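PDB 7JLZ: 16S rRNA methylase from Uncultured bacterium, which probably methylates N1 of A1408 in the 16S rRNA of the 30S ribosomal subunit, a modification associated with aminoglycoside resistance. Local coordinates for residues I99-W103 and G136-E140. Numbering follows the deposited sequence.
Sequences IILPW and GYSQE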
# COMPACT_ATOMS: atom_id res chain seq x y z
N ILE A 99 -0.67 2.62 0.95
CA ILE A 99 -0.81 2.86 -0.48
C ILE A 99 0.31 3.82 -0.88
O ILE A 99 0.26 5.00 -0.53
CB ILE A 99 -2.18 3.45 -0.84
CG1 ILE A 99 -3.32 2.59 -0.29
CG2 ILE A 99 -2.29 3.59 -2.34
CD1 ILE A 99 -4.69 3.24 -0.44
N ILE A 100 1.31 3.32 -1.60
CA ILE A 100 2.38 4.16 -2.11
C ILE A 100 2.03 4.46 -3.56
O ILE A 100 2.28 3.66 -4.47
CB ILE A 100 3.75 3.49 -1.97
CG1 ILE A 100 3.95 3.05 -0.51
CG2 ILE A 100 4.86 4.44 -2.44
CD1 ILE A 100 5.13 2.14 -0.29
N LEU A 101 1.42 5.63 -3.79
CA LEU A 101 0.91 5.93 -5.11
C LEU A 101 2.07 6.08 -6.11
O LEU A 101 3.20 6.40 -5.72
CB LEU A 101 0.05 7.20 -5.07
CG LEU A 101 -1.33 6.98 -4.43
CD1 LEU A 101 -2.11 8.29 -4.39
CD2 LEU A 101 -2.12 5.94 -5.18
N PRO A 102 1.83 5.81 -7.39
CA PRO A 102 0.58 5.32 -7.97
C PRO A 102 0.39 3.81 -7.83
O PRO A 102 1.36 3.06 -7.66
CB PRO A 102 0.70 5.71 -9.43
CG PRO A 102 2.17 5.61 -9.70
CD PRO A 102 2.83 6.10 -8.44
N TRP A 103 -0.87 3.38 -7.89
CA TRP A 103 -1.20 1.96 -8.00
C TRP A 103 -2.32 1.89 -9.03
O TRP A 103 -3.49 1.74 -8.71
CB TRP A 103 -1.61 1.36 -6.65
CG TRP A 103 -1.63 -0.15 -6.63
CD1 TRP A 103 -0.55 -0.99 -6.76
CD2 TRP A 103 -2.77 -1.00 -6.45
NE1 TRP A 103 -0.96 -2.30 -6.66
CE2 TRP A 103 -2.31 -2.34 -6.48
CE3 TRP A 103 -4.14 -0.77 -6.27
CZ2 TRP A 103 -3.16 -3.43 -6.33
CZ3 TRP A 103 -4.99 -1.86 -6.12
CH2 TRP A 103 -4.49 -3.17 -6.16
N GLY A 136 3.77 11.61 -3.69
CA GLY A 136 4.91 12.30 -4.27
C GLY A 136 5.54 11.59 -5.46
O GLY A 136 6.28 12.22 -6.22
N TYR A 137 5.24 10.30 -5.63
CA TYR A 137 5.83 9.53 -6.73
C TYR A 137 5.10 9.72 -8.05
O TYR A 137 5.73 9.67 -9.12
CB TYR A 137 5.88 8.04 -6.39
CG TYR A 137 6.92 7.64 -5.37
CD1 TYR A 137 8.25 7.45 -5.73
CD2 TYR A 137 6.57 7.43 -4.04
CE1 TYR A 137 9.20 7.07 -4.81
CE2 TYR A 137 7.52 7.04 -3.11
CZ TYR A 137 8.84 6.87 -3.50
OH TYR A 137 9.78 6.50 -2.57
N SER A 138 3.77 9.93 -8.01
CA SER A 138 2.98 10.05 -9.23
C SER A 138 3.53 11.15 -10.14
O SER A 138 4.16 12.10 -9.68
CB SER A 138 1.51 10.34 -8.90
OG SER A 138 0.91 9.26 -8.22
N GLN A 139 3.25 11.01 -11.44
CA GLN A 139 3.72 11.99 -12.41
C GLN A 139 3.16 13.38 -12.14
O GLN A 139 3.77 14.38 -12.52
CB GLN A 139 3.36 11.54 -13.83
N GLU A 140 2.00 13.46 -11.47
CA GLU A 140 1.39 14.75 -11.14
C GLU A 140 2.22 15.58 -10.17
O GLU A 140 1.92 16.77 -9.99
CB GLU A 140 -0.01 14.55 -10.56
CG GLU A 140 -0.99 13.82 -11.47
CD GLU A 140 -1.35 12.44 -10.95
OE1 GLU A 140 -0.50 11.53 -11.04
OE2 GLU A 140 -2.47 12.27 -10.43
O HOH W 1 3.38 8.41 -4.11
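Ile99 and Leu101 are hydrogen-bonded through their backbones to the parallel strand 129-135, Ile99 to Glu132 and Val134, Leu101 to Val134; the side chain of Ile99 is out of reach of 136-140. At Ile100, the last residue of strand 94-100, CG2 lies 3.8 Å from CE2 of Tyr137, whose side chain also touches Ile188 and Leu204. The carbonyl of Leu101 meets the other loop twice: Leu101 O lies 3.2 Å from Tyr137 CB, and it accepts a hydrogen bond from water 1 at 2.6 Å, while the same water accepts one from Tyr137 N at 3.1 Å. Leu101 CB is 3.9 Å from Ser138 OG. A cis peptide bond precedes Pro102, whose CD sits 3.7 Å from Ser138 OG and 4.2 Å from Tyr137 CB. Beyond it, Trp103 NE1 is hydrogen-bonded to Ile54 O. Both loops leave the C-terminal ends of parallel strands, the edge where Rossmann-like methyltransferases generally place cofactor and substrate. Across these two segments the link is one water bridge and a few van der Waals touches, with no direct hydrogen bond, consistent with loops only lightly coupled to each other, while the sheet pairing lies just before Gly136.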